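PDB 4IO2: glutamate receptor 1 from Adineta vaga, which binds glutamate in the two-lobed extracellular ligand-binding domain captured here and probably works as a ligand-gated ion channel of the ionotropic glutamate receptor family. Local coordinates for residues Ala97-Ile102 / Val223-Leu228; Ser103-Arg108 / Ser205-Val210; Arg108-Lys113 / Asp167-Gly172; Lys160-Met165 / Ser177-Gly182. One frame throughout, in Å; residues are numbered along the deposited sequence.

Interaction 1. Residues Ala97-Ile102 / Val223-Leu228; sequences AFSNSI and VNILSL
In the clamshell ligand-binding domain of ionotropic glutamate receptors, Ala97-Ile102 runs along the edge of the first lobe toward the interlobe linker, and helix 218-230 packs on it through one face. Ile225 carries the contact. Its CG1 stands beside the backbone N (chi1 -67°) and the chain runs on nearly straight, so CD1 is pushed into Ser99 while CG2, anti to the backbone N, lies along the loop backbone. The fit is tight: Ile225 CD1 lies 3.5 Å from Ser99 CB and 3.3 Å from Ser99 OG. Ser99 takes the crowded rotamer (chi1 75°), which lets OG donate to the next residue's carbonyl, Asn100 O, at 2.8 Å, from above that carbonyl plane. The backbone N-H of Ile209 in turn bonds to Ser99 OG, so the buried hydroxyl donates one bond and accepts another. An alanine at Ser99 would lose both hydroxyl bonds and would probably loosen the loop at Asn100 and the seat of Ile225. Asn100 and Leu226 cross obliquely, with Asn100 CG 4.1 Å from Leu226 CD1. Both also pack on the second subunit, Asn100 on its Val88 and Leu226 on its Thr89, which places this corner at the dimer interface. Ser101 turns its side chain off the helix, but its carbonyl oxygen lies 3.8 Å from Ile225 CG2 and is bonded by Arg229. Ile102 has CG1 in the crowded position and leading away from the helix; its other branch makes the touch, Ile102 CG2 meeting Ile225 CG2 at 4.1 Å.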
loop_
_atom_site.group_PDB
_atom_site.type_symbol
_atom_site.label_atom_id
_atom_site.label_comp_id
_atom_site.label_asym_id
_atom_site.label_seq_id
_atom_site.Cartn_x
_atom_site.Cartn_y
_atom_site.Cartn_z
ATOM N N ALA A 97 -3.963 13.094 9.181
ATOM C CA ALA A 97 -3.070 12.539 8.157
ATOM C C ALA A 97 -2.663 11.122 8.512
ATOM O O ALA A 97 -2.858 10.650 9.633
ATOM C CB ALA A 97 -1.844 13.455 7.901
ATOM N N PHE A 98 -2.101 10.425 7.524
ATOM C CA PHE A 98 -1.574 9.099 7.756
ATOM C C PHE A 98 -0.160 9.025 7.241
ATOM O O PHE A 98 0.169 9.581 6.198
ATOM C CB PHE A 98 -2.425 8.046 7.054
ATOM C CG PHE A 98 -3.797 7.861 7.632
ATOM C CD1 PHE A 98 -4.873 8.584 7.155
ATOM C CD2 PHE A 98 -4.019 6.916 8.613
ATOM C CE1 PHE A 98 -6.142 8.352 7.634
ATOM C CE2 PHE A 98 -5.269 6.673 9.080
ATOM C CZ PHE A 98 -6.334 7.404 8.622
ATOM N N SER A 99 0.664 8.282 7.946
ATOM C CA SER A 99 1.989 7.938 7.478
ATOM C C SER A 99 1.925 7.057 6.242
ATOM O O SER A 99 0.897 6.516 5.888
ATOM C CB SER A 99 2.754 7.183 8.571
ATOM O OG SER A 99 2.322 5.834 8.712
ATOM N N ASN A 100 3.067 6.871 5.603
ATOM C CA ASN A 100 3.185 5.843 4.589
ATOM C C ASN A 100 2.766 4.540 5.239
ATOM O O ASN A 100 2.920 4.329 6.452
ATOM C CB ASN A 100 4.622 5.780 4.058
ATOM C CG ASN A 100 4.985 7.010 3.291
ATOM O OD1 ASN A 100 5.851 7.768 3.691
ATOM N ND2 ASN A 100 4.301 7.234 2.177
ATOM N N SER A 101 2.218 3.651 4.427
ATOM C CA SER A 101 1.608 2.429 4.921
ATOM C C SER A 101 2.593 1.532 5.663
ATOM O O SER A 101 3.755 1.368 5.217
ATOM C CB SER A 101 1.045 1.655 3.726
ATOM O OG SER A 101 0.800 0.271 4.006
ATOM N N ILE A 102 2.124 0.948 6.772
ATOM C CA ILE A 102 2.848 -0.098 7.484
ATOM C C ILE A 102 2.482 -1.511 7.023
ATOM O O ILE A 102 3.235 -2.453 7.300
ATOM C CB ILE A 102 2.707 0.030 9.022
ATOM C CG1 ILE A 102 1.254 -0.117 9.481
ATOM C CG2 ILE A 102 3.312 1.405 9.483
ATOM C CD1 ILE A 102 1.175 -0.169 11.042
ATOM N N VAL A 223 10.157 8.532 6.389
ATOM C CA VAL A 223 11.441 7.993 5.961
ATOM C C VAL A 223 11.811 6.750 6.787
ATOM O O VAL A 223 12.321 5.766 6.248
ATOM C CB VAL A 223 12.538 9.080 6.057
ATOM C CG1 VAL A 223 13.949 8.504 5.940
ATOM C CG2 VAL A 223 12.296 10.153 4.985
ATOM N N ASN A 224 11.567 6.799 8.089
ATOM C CA ASN A 224 11.879 5.686 8.921
ATOM C C ASN A 224 10.973 4.474 8.698
ATOM O O ASN A 224 11.449 3.337 8.739
ATOM C CB ASN A 224 11.910 6.118 10.386
ATOM C CG ASN A 224 13.201 6.746 10.758
ATOM O OD1 ASN A 224 14.163 6.049 11.075
ATOM N ND2 ASN A 224 13.266 8.067 10.691
ATOM N N ILE A 225 9.674 4.674 8.500
ATOM C CA ILE A 225 8.819 3.552 8.138
ATOM C C ILE A 225 9.287 2.891 6.852
ATOM O O ILE A 225 9.366 1.661 6.782
ATOM C CB ILE A 225 7.335 3.998 7.993
ATOM C CG1 ILE A 225 6.789 4.416 9.330
ATOM C CG2 ILE A 225 6.485 2.890 7.333
ATOM C CD1 ILE A 225 5.502 5.176 9.172
ATOM N N LEU A 226 9.617 3.686 5.850
ATOM C CA LEU A 226 10.032 3.140 4.544
ATOM C C LEU A 226 11.358 2.392 4.685
ATOM O O LEU A 226 11.571 1.399 4.046
ATOM C CB LEU A 226 10.127 4.279 3.550
ATOM C CG LEU A 226 8.753 4.814 3.129
ATOM C CD1 LEU A 226 8.877 6.193 2.459
ATOM C CD2 LEU A 226 8.067 3.819 2.211
ATOM N N SER A 227 12.251 2.864 5.540
ATOM C CA SER A 227 13.487 2.159 5.803
ATOM C C SER A 227 13.215 0.811 6.477
ATOM O O SER A 227 13.839 -0.192 6.108
ATOM C CB SER A 227 14.419 3.011 6.670
ATOM O OG SER A 227 15.590 2.289 6.936
ATOM N N LEU A 228 12.293 0.759 7.446
ATOM C CA LEU A 228 11.928 -0.532 8.031
ATOM C C LEU A 228 11.328 -1.473 6.996
ATOM O O LEU A 228 11.540 -2.693 7.050
ATOM C CB LEU A 228 10.948 -0.357 9.197
ATOM C CG LEU A 228 11.432 0.372 10.458
ATOM C CD1 LEU A 228 10.357 0.371 11.521
ATOM C CD2 LEU A 228 12.724 -0.264 11.016
#

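Interaction 2. Residues Ser103-Arg108 / Ser205-Val210; sequences SDNSMR and STFGIV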
loop_
_atom_site.group_PDB
_atom_site.type_symbol
_atom_site.label_atom_id
_atom_site.label_comp_id
_atom_site.label_asym_id
_atom_site.label_seq_id
_atom_site.Cartn_x
_atom_site.Cartn_y
_atom_site.Cartn_z
ATOM N N SER A 103 1.351 -1.653 6.328
ATOM C CA SER A 103 0.879 -2.955 5.869
ATOM C C SER A 103 -0.193 -2.773 4.823
ATOM O O SER A 103 -0.973 -1.819 4.921
ATOM C CB SER A 103 0.285 -3.753 7.050
ATOM O OG SER A 103 -0.151 -5.066 6.654
ATOM N N ASP A 104 -0.247 -3.668 3.854
ATOM C CA ASP A 104 -1.429 -3.800 3.045
ATOM C C ASP A 104 -2.540 -4.443 3.873
ATOM O O ASP A 104 -2.339 -4.944 4.979
ATOM C CB ASP A 104 -1.127 -4.611 1.771
ATOM C CG ASP A 104 -0.659 -6.045 2.043
ATOM O OD1 ASP A 104 -0.915 -6.591 3.133
ATOM O OD2 ASP A 104 -0.014 -6.641 1.137
ATOM N N ASN A 105 -3.748 -4.344 3.367
ATOM C CA ASN A 105 -4.921 -4.870 4.044
ATOM C C ASN A 105 -5.994 -5.133 3.037
ATOM O O ASN A 105 -5.991 -4.587 1.924
ATOM C CB ASN A 105 -5.440 -3.868 5.110
ATOM C CG ASN A 105 -6.589 -4.429 5.931
ATOM O OD1 ASN A 105 -6.468 -5.482 6.538
ATOM N ND2 ASN A 105 -7.716 -3.718 5.947
ATOM N N SER A 106 -6.932 -5.964 3.465
ATOM C CA SER A 106 -8.181 -6.206 2.747
ATOM C C SER A 106 -9.095 -6.882 3.778
ATOM O O SER A 106 -8.667 -7.203 4.903
ATOM C CB SER A 106 -7.975 -7.090 1.533
ATOM O OG SER A 106 -7.411 -8.320 1.953
ATOM N N MET A 107 -10.362 -7.028 3.432
ATOM C CA MET A 107 -11.330 -7.658 4.334
ATOM C C MET A 107 -11.785 -8.983 3.792
ATOM O O MET A 107 -11.703 -9.237 2.586
ATOM C CB MET A 107 -12.558 -6.766 4.621
ATOM C CG MET A 107 -12.198 -5.468 5.294
ATOM S SD MET A 107 -13.661 -4.559 5.851
ATOM C CE MET A 107 -14.209 -3.812 4.343
ATOM N N ARG A 108 -12.215 -9.839 4.720
ATOM C CA ARG A 108 -12.846 -11.102 4.404
ATOM C C ARG A 108 -14.158 -11.243 5.105
ATOM O O ARG A 108 -14.438 -10.560 6.065
ATOM C CB ARG A 108 -11.932 -12.285 4.710
ATOM C CG ARG A 108 -10.695 -12.248 3.758
ATOM C CD ARG A 108 -10.120 -13.529 3.361
ATOM N NE ARG A 108 -11.082 -14.403 2.724
ATOM C CZ ARG A 108 -10.871 -15.697 2.649
ATOM N NH1 ARG A 108 -9.755 -16.196 3.212
ATOM N NH2 ARG A 108 -11.776 -16.476 2.080
ATOM N N SER A 205 -6.834 -2.119 0.807
ATOM C CA SER A 205 -6.578 -0.915 1.545
ATOM C C SER A 205 -5.203 -0.999 2.219
ATOM O O SER A 205 -4.424 -1.894 1.949
ATOM C CB SER A 205 -7.741 -0.748 2.556
ATOM O OG SER A 205 -7.908 -1.933 3.349
ATOM N N THR A 206 -4.931 -0.060 3.108
ATOM C CA THR A 206 -3.674 -0.013 3.835
ATOM C C THR A 206 -3.901 0.356 5.282
ATOM O O THR A 206 -4.920 0.978 5.595
ATOM C CB THR A 206 -2.718 1.038 3.214
ATOM O OG1 THR A 206 -3.374 2.325 3.190
ATOM C CG2 THR A 206 -2.301 0.677 1.771
ATOM N N PHE A 207 -2.957 0.029 6.131
ATOM C CA PHE A 207 -2.887 0.522 7.495
ATOM C C PHE A 207 -1.812 1.598 7.528
ATOM O O PHE A 207 -0.739 1.437 6.921
ATOM C CB PHE A 207 -2.478 -0.544 8.482
ATOM C CG PHE A 207 -3.472 -1.683 8.655
ATOM C CD1 PHE A 207 -4.832 -1.518 8.485
ATOM C CD2 PHE A 207 -3.022 -2.931 9.054
ATOM C CE1 PHE A 207 -5.710 -2.581 8.672
ATOM C CE2 PHE A 207 -3.901 -3.995 9.260
ATOM C CZ PHE A 207 -5.240 -3.820 9.075
ATOM N N GLY A 208 -2.078 2.698 8.231
ATOM C CA GLY A 208 -1.119 3.783 8.383
ATOM C C GLY A 208 -1.107 4.243 9.808
ATOM O O GLY A 208 -2.087 4.079 10.541
ATOM N N ILE A 209 -0.002 4.878 10.185
ATOM C CA ILE A 209 0.077 5.554 11.480
ATOM C C ILE A 209 -0.692 6.877 11.372
ATOM O O ILE A 209 -0.482 7.636 10.448
ATOM C CB ILE A 209 1.547 5.760 11.906
ATOM C CG1 ILE A 209 2.169 4.381 12.136
ATOM C CG2 ILE A 209 1.604 6.617 13.172
ATOM C CD1 ILE A 209 3.637 4.438 12.538
ATOM N N VAL A 210 -1.591 7.125 12.310
ATOM C CA VAL A 210 -2.379 8.341 12.321
ATOM C C VAL A 210 -1.550 9.452 12.913
ATOM O O VAL A 210 -0.957 9.284 13.970
ATOM C CB VAL A 210 -3.664 8.163 13.166
ATOM C CG1 VAL A 210 -4.521 9.406 13.057
ATOM C CG2 VAL A 210 -4.453 6.944 12.755
#
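Strands 103-108 and 205-207 run antiparallel but strongly splayed, 128° between their directions, with axes 4.3 Å apart at closest. Asn105 and Ser205 form a hydrogen-bonded pair: Ser205 N reaches Asn105 O at 2.8 Å, and the more bent return bond runs from Asn105 N to Ser205 O at 2.9 Å. Farther along, Phe207 N gives a nearly straight bond to Ser103 O (3.0 Å, 171°), in the plane of that carbonyl. Between them Asp104 and Thr206 are a non-hydrogen-bonded pair with diverging side chains; Thr206 OG1 bonds to Arg229 of the second subunit. Ser103, Asn105, Ser205 and Phe207 point to one common face of the sheet. These two strands form the hinge that joins the lobes of the receptor's clamshell, and this face borders the glutamate pocket, where Phe207 touches the ligand. Asn105, its CG anti to the backbone N, is laid across the Phe207 ring: CB makes a CH-pi contact over one face, 4.1 Å from the centroid and nearer the rim. The amide plane is tilted 30° from the ring, and Asn105 CG comes within 3.4 Å of Phe207 CE1. Asn105 ND2 donates to Ser205 OG at 3.2 Å and also to OD1 of the ligand-binding Asp180, so two bonds fix the amide's rotation and make Asn105 a second-shell residue. Ser205 OG, in the crowded rotamer, has a further bond to Asp203 O.

Interaction 3. Residues Arg108-Lys113 / Asp167-Gly172; sequences RILMRK and DSLLAG
A Schellman motif ends helix 162-170 in the second lobe, and here that helix end is docked on strand 103-112. Gly172, with positive phi, turns the chain out of the helix, and its N-H returns to Leu169 O at 3.1 Å. The same carbonyl receives Arg112 NH1 at 3.0 Å. This second bond is fairly straight (158°), lies on an oxygen lone pair and keeps the carbonyl near the guanidinium plane. The first two torsions carry Arg112 CD to 3.2 Å from Leu169 O, and a bend at chi3 (-58°) then turns the guanidinium round to the same oxygen. Its other bonds complete the grip: NH1 donates to Ile174 O as well, and NH2 forms a salt bridge with Asp175. A positive group beside the C-terminal carbonyls would probably be favoured by the helix dipole. Replacing Arg112 with a leucine would remove the guanidinium bonds to Leu169, Ile174 and Asp175 and would probably loosen the helix end from the strand. Beside this polar link runs an apolar one. Leu110, its CG anti to the backbone N, crosses Leu169 obliquely, so that Leu169 CD1 sits 3.7 Å from Leu110 CD2. The second methyl of Leu169 rests on the strand backbone, with Leu169 CD2 4.1 Å from Met111 CA. Leu169 thus uses both its methyls and its carbonyl oxygen on the strand. This is a Schellman-terminated helix lying on the sheet of lobe 2, within the periplasmic-binding-protein-like fold.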
loop_
_atom_site.group_PDB
_atom_site.type_symbol
_atom_site.label_atom_id
_atom_site.label_comp_id
_atom_site.label_asym_id
_atom_site.label_seq_id
_atom_site.Cartn_x
_atom_site.Cartn_y
_atom_site.Cartn_z
ATOM N N ARG A 108 -12.215 -9.839 4.720
ATOM C CA ARG A 108 -12.846 -11.102 4.404
ATOM C C ARG A 108 -14.158 -11.243 5.105
ATOM O O ARG A 108 -14.438 -10.560 6.065
ATOM C CB ARG A 108 -11.932 -12.285 4.710
ATOM C CG ARG A 108 -10.695 -12.248 3.758
ATOM C CD ARG A 108 -10.120 -13.529 3.361
ATOM N NE ARG A 108 -11.082 -14.403 2.724
ATOM C CZ ARG A 108 -10.871 -15.697 2.649
ATOM N NH1 ARG A 108 -9.755 -16.196 3.212
ATOM N NH2 ARG A 108 -11.776 -16.476 2.080
ATOM N N ILE A 109 -15.004 -12.108 4.552
ATOM C CA ILE A 109 -16.225 -12.490 5.202
ATOM C C ILE A 109 -15.959 -13.582 6.261
ATOM O O ILE A 109 -15.364 -14.609 5.949
ATOM C CB ILE A 109 -17.230 -12.991 4.173
ATOM C CG1 ILE A 109 -17.550 -11.893 3.141
ATOM C CG2 ILE A 109 -18.502 -13.478 4.898
ATOM C CD1 ILE A 109 -18.269 -12.365 1.881
ATOM N N LEU A 110 -16.408 -13.321 7.496
ATOM C CA LEU A 110 -16.284 -14.216 8.681
ATOM C C LEU A 110 -17.639 -14.872 8.918
ATOM O O LEU A 110 -18.653 -14.202 8.924
ATOM C CB LEU A 110 -15.888 -13.383 9.916
ATOM C CG LEU A 110 -15.703 -14.143 11.239
ATOM C CD1 LEU A 110 -14.523 -15.043 11.186
ATOM C CD2 LEU A 110 -15.546 -13.154 12.437
ATOM N N MET A 111 -17.616 -16.168 9.235
ATOM C CA MET A 111 -18.864 -16.918 9.422
ATOM C C MET A 111 -18.593 -18.183 10.222
ATOM O O MET A 111 -17.436 -18.555 10.418
ATOM C CB MET A 111 -19.427 -17.313 8.058
ATOM C CG MET A 111 -18.588 -18.335 7.260
ATOM S SD MET A 111 -19.381 -18.754 5.675
ATOM C CE MET A 111 -18.544 -20.265 5.204
ATOM N N ARG A 112 -19.649 -18.856 10.676
ATOM C CA ARG A 112 -19.508 -20.187 11.259
ATOM C C ARG A 112 -19.074 -21.184 10.214
ATOM O O ARG A 112 -19.546 -21.144 9.054
ATOM C CB ARG A 112 -20.849 -20.673 11.795
ATOM C CG ARG A 112 -21.372 -19.902 12.985
ATOM C CD ARG A 112 -22.773 -20.474 13.392
ATOM N NE ARG A 112 -23.754 -20.419 12.288
ATOM C CZ ARG A 112 -24.460 -19.339 11.932
ATOM N NH1 ARG A 112 -24.300 -18.186 12.590
ATOM N NH2 ARG A 112 -25.302 -19.391 10.891
ATOM N N LYS A 113 -18.220 -22.116 10.626
ATOM C CA LYS A 113 -17.921 -23.266 9.768
ATOM C C LYS A 113 -19.190 -23.933 9.260
ATOM O O LYS A 113 -20.133 -24.087 10.018
ATOM C CB LYS A 113 -17.033 -24.267 10.495
ATOM C CG LYS A 113 -15.625 -23.850 10.431
ATOM C CD LYS A 113 -14.676 -24.943 10.867
ATOM C CE LYS A 113 -13.241 -24.501 10.676
ATOM N NZ LYS A 113 -12.273 -25.515 11.209
ATOM N N ASP A 167 -19.376 -13.810 19.376
ATOM C CA ASP A 167 -20.491 -14.395 20.134
ATOM C C ASP A 167 -21.790 -14.433 19.319
ATOM O O ASP A 167 -22.566 -15.394 19.409
ATOM C CB ASP A 167 -20.712 -13.612 21.416
ATOM C CG ASP A 167 -19.557 -13.757 22.398
ATOM O OD1 ASP A 167 -18.690 -14.609 22.182
ATOM O OD2 ASP A 167 -19.508 -13.009 23.392
ATOM N N SER A 168 -22.036 -13.423 18.504
ATOM C CA SER A 168 -23.270 -13.375 17.737
ATOM C C SER A 168 -23.272 -14.409 16.605
ATOM O O SER A 168 -24.300 -14.971 16.277
ATOM C CB SER A 168 -23.487 -11.976 17.169
ATOM O OG SER A 168 -23.663 -11.051 18.214
ATOM N N LEU A 169 -22.110 -14.628 15.996
ATOM C CA LEU A 169 -21.980 -15.706 15.043
ATOM C C LEU A 169 -22.190 -17.049 15.730
ATOM O O LEU A 169 -22.984 -17.859 15.263
ATOM C CB LEU A 169 -20.592 -15.661 14.419
ATOM C CG LEU A 169 -20.460 -14.611 13.314
ATOM C CD1 LEU A 169 -18.978 -14.410 12.995
ATOM C CD2 LEU A 169 -21.265 -15.008 12.081
ATOM N N LEU A 170 -21.516 -17.277 16.838
ATOM C CA LEU A 170 -21.607 -18.599 17.470
ATOM C C LEU A 170 -23.004 -18.851 18.016
ATOM O O LEU A 170 -23.385 -20.012 18.170
ATOM C CB LEU A 170 -20.576 -18.709 18.575
ATOM C CG LEU A 170 -19.139 -18.766 18.079
ATOM C CD1 LEU A 170 -18.219 -18.668 19.266
ATOM C CD2 LEU A 170 -18.815 -20.042 17.289
ATOM N N ALA A 171 -23.789 -17.812 18.280
ATOM C CA ALA A 171 -25.128 -17.967 18.844
ATOM C C ALA A 171 -26.206 -17.992 17.782
ATOM O O ALA A 171 -27.379 -18.188 18.112
ATOM C CB ALA A 171 -25.412 -16.873 19.853
ATOM N N GLY A 172 -25.827 -17.866 16.520
ATOM C CA GLY A 172 -26.752 -17.911 15.405
ATOM C C GLY A 172 -27.601 -16.671 15.217
ATOM O O GLY A 172 -28.624 -16.692 14.517
#

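Interaction 4. Residues Lys160-Met165 / Ser177-Gly182; sequences KSRQEM and SFMDIG. With GLU (glutamic acid), chain E.
Met165 reaches across from helix 162-170 with CG anti to the backbone N and bends at its last torsion (chi3 64°), so that sulphur and methyl face different partners. Met165 SD lies 3.2 Å from Ser177 OG, a close approach but no hydrogen bond; Ser177 OG is bonded to Gly134 O. The methyl turns to the neighbouring methionine, with Met165 CE 3.8 Å from Met179 SD. The two methionines cross obliquely: Met179 is fully extended, and its own methyl ends at the edge of the Arg162 guanidinium, near its plane, with Met179 CE 4.2 Å from Arg162 NE. Arg162 stretches from the first turn of its helix, extended from CG to NE, and brings NH2 obliquely to within 3.6 Å of CG of the bound glutamate. Strand 177-180 belongs to the lobe 2 sheet of the receptor's clamshell, and where it gives way to helix 181-190 it faces the interlobe cleft. Arg162 NH2 bonds to Tyr67 OH, and Arg136, which binds the ligand, lies close by with like charge. Asp180 stands at the N-cap of helix 181-190 but makes no capping bond with its side chain. Instead its OD2 accepts from the ligand N at 2.8 Å, while OD1 is held by Asn105 ND2. Its backbone N-H points almost straight at OE2 of the glutamate (3.1 Å, 177°). Asp180 thus binds both the amino group and the side-chain carboxylate of the ligand. At the N terminus of helix 162-170, Ser161 is the N-cap, its OG accepting from Glu164 N at 3.0 Å.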
loop_
_atom_site.group_PDB
_atom_site.type_symbol
_atom_site.label_atom_id
_atom_site.label_comp_id
_atom_site.label_asym_id
_atom_site.label_seq_id
_atom_site.Cartn_x
_atom_site.Cartn_y
_atom_site.Cartn_z
ATOM N N LYS A 160 -20.684 -3.922 18.827
ATOM C CA LYS A 160 -19.876 -2.981 19.593
ATOM C C LYS A 160 -18.406 -3.388 19.743
ATOM O O LYS A 160 -17.578 -2.608 20.207
ATOM C CB LYS A 160 -20.463 -2.810 20.989
ATOM C CG LYS A 160 -21.866 -2.243 20.989
ATOM C CD LYS A 160 -22.414 -2.054 22.402
ATOM C CE LYS A 160 -23.779 -1.355 22.376
ATOM N NZ LYS A 160 -24.287 -1.023 23.724
ATOM N N SER A 161 -18.078 -4.608 19.353
ATOM C CA SER A 161 -16.733 -5.155 19.616
ATOM C C SER A 161 -16.501 -6.432 18.854
ATOM O O SER A 161 -17.452 -7.006 18.330
ATOM C CB SER A 161 -16.582 -5.490 21.091
ATOM O OG SER A 161 -17.451 -6.564 21.420
ATOM N N ARG A 162 -15.232 -6.840 18.739
ATOM C CA ARG A 162 -14.937 -8.153 18.200
ATOM C C ARG A 162 -15.626 -9.271 18.990
ATOM O O ARG A 162 -16.182 -10.199 18.417
ATOM C CB ARG A 162 -13.433 -8.375 18.136
ATOM C CG ARG A 162 -12.763 -7.504 17.096
ATOM C CD ARG A 162 -11.291 -7.845 16.963
ATOM N NE ARG A 162 -10.609 -6.965 16.015
ATOM C CZ ARG A 162 -10.043 -5.792 16.288
ATOM N NH1 ARG A 162 -9.985 -5.307 17.512
ATOM N NH2 ARG A 162 -9.520 -5.114 15.289
ATOM N N GLN A 163 -15.591 -9.162 20.302
ATOM C CA GLN A 163 -16.229 -10.183 21.115
ATOM C C GLN A 163 -17.712 -10.331 20.780
ATOM O O GLN A 163 -18.203 -11.454 20.687
ATOM C CB GLN A 163 -16.037 -9.913 22.602
ATOM C CG GLN A 163 -16.410 -11.100 23.476
ATOM C CD GLN A 163 -15.472 -12.272 23.294
ATOM O OE1 GLN A 163 -14.256 -12.143 23.440
ATOM N NE2 GLN A 163 -16.028 -13.424 22.949
ATOM N N GLU A 164 -18.434 -9.231 20.580
ATOM C CA GLU A 164 -19.841 -9.335 20.204
ATOM C C GLU A 164 -19.970 -9.985 18.815
ATOM O O GLU A 164 -20.920 -10.743 18.576
ATOM C CB GLU A 164 -20.550 -7.962 20.277
ATOM C CG GLU A 164 -21.992 -8.064 20.728
ATOM C CD GLU A 164 -22.828 -6.805 20.560
ATOM O OE1 GLU A 164 -22.267 -5.727 20.322
ATOM O OE2 GLU A 164 -24.071 -6.908 20.702
ATOM N N MET A 165 -19.042 -9.679 17.902
ATOM C CA MET A 165 -19.065 -10.307 16.589
ATOM C C MET A 165 -18.954 -11.829 16.771
ATOM O O MET A 165 -19.749 -12.575 16.215
ATOM C CB MET A 165 -17.969 -9.734 15.694
ATOM C CG MET A 165 -17.904 -10.238 14.296
ATOM S SD MET A 165 -16.636 -9.363 13.375
ATOM C CE MET A 165 -15.118 -9.824 14.241
ATOM N N SER A 177 -20.054 -11.610 9.269
ATOM C CA SER A 177 -19.565 -10.242 9.484
ATOM C C SER A 177 -18.354 -10.034 8.574
ATOM O O SER A 177 -18.029 -10.912 7.754
ATOM C CB SER A 177 -19.203 -10.024 10.952
ATOM O OG SER A 177 -18.941 -8.635 11.216
ATOM N N PHE A 178 -17.722 -8.845 8.661
ATOM C CA PHE A 178 -16.523 -8.520 7.886
ATOM C C PHE A 178 -15.395 -8.328 8.886
ATOM O O PHE A 178 -15.614 -7.834 10.006
ATOM C CB PHE A 178 -16.670 -7.163 7.175
ATOM C CG PHE A 178 -17.780 -7.064 6.153
ATOM C CD1 PHE A 178 -18.359 -8.186 5.603
ATOM C CD2 PHE A 178 -18.227 -5.812 5.739
ATOM C CE1 PHE A 178 -19.368 -8.066 4.669
ATOM C CE2 PHE A 178 -19.207 -5.686 4.791
ATOM C CZ PHE A 178 -19.787 -6.821 4.265
ATOM N N MET A 179 -14.194 -8.685 8.482
ATOM C CA MET A 179 -13.012 -8.547 9.341
ATOM C C MET A 179 -11.772 -8.422 8.486
ATOM O O MET A 179 -11.660 -9.042 7.444
ATOM C CB MET A 179 -12.929 -9.726 10.285
ATOM C CG MET A 179 -11.860 -9.582 11.321
ATOM S SD MET A 179 -11.962 -10.976 12.524
ATOM C CE MET A 179 -10.656 -10.479 13.674
ATOM N N ASP A 180 -10.862 -7.544 8.883
ATOM C CA ASP A 180 -9.573 -7.437 8.213
ATOM C C ASP A 180 -8.905 -8.797 8.109
ATOM O O ASP A 180 -8.937 -9.593 9.045
ATOM C CB ASP A 180 -8.631 -6.546 8.990
ATOM C CG ASP A 180 -9.010 -5.078 8.987
ATOM O OD1 ASP A 180 -9.735 -4.613 8.055
ATOM O OD2 ASP A 180 -8.493 -4.409 9.912
ATOM N N ILE A 181 -8.217 -9.029 7.000
ATOM C CA ILE A 181 -7.703 -10.361 6.721
ATOM C C ILE A 181 -6.630 -10.826 7.696
ATOM O O ILE A 181 -6.603 -12.012 8.054
ATOM C CB ILE A 181 -7.177 -10.450 5.251
ATOM C CG1 ILE A 181 -6.841 -11.882 4.860
ATOM C CG2 ILE A 181 -5.984 -9.485 5.001
ATOM C CD1 ILE A 181 -6.542 -12.010 3.356
ATOM N N GLY A 182 -5.714 -9.969 8.103
ATOM C CA GLY A 182 -4.639 -10.456 8.966
ATOM C C GLY A 182 -5.082 -10.941 10.324
ATOM O O GLY A 182 -4.759 -12.045 10.736
HETATM N N GLU E . -8.900 -1.732 10.429
HETATM C CA GLU E . -10.295 -1.458 10.787
HETATM C C GLU E . -10.528 0.048 10.886
HETATM O O GLU E . -9.532 0.817 10.923
HETATM C CB GLU E . -10.704 -2.117 12.107
HETATM C CG GLU E . -10.538 -3.639 12.184
HETATM C CD GLU E . -11.501 -4.455 11.322
HETATM O OE1 GLU E . -12.415 -3.868 10.745
HETATM O OE2 GLU E . -11.370 -5.707 11.300
HETATM O OXT GLU E . -11.707 0.471 10.912
#

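How the interactions relate
From the N terminus, Ala97-Ile102 leads directly into strand 103-112, which serves interactions 2 and 3 in turn and leaves the first lobe for the second. Interaction 1 closes the longest loop, from residue 97 to 228, and encloses the rest. Inside it, interaction 2 pairs the outgoing and returning hinge strands and encloses interactions 3 and 4. These two cross: helix 162-170 starts in interaction 4 and ends in interaction 3, with strand 177-180 following beside 103-112. Leu110 packs on Met165 between them. Backbone hydrogen bonds of Ser106 to Ile181 and of Arg108 to Met179 join hinge to pocket, while Ser99 and Ile102 bond to Ile209 and Phe207.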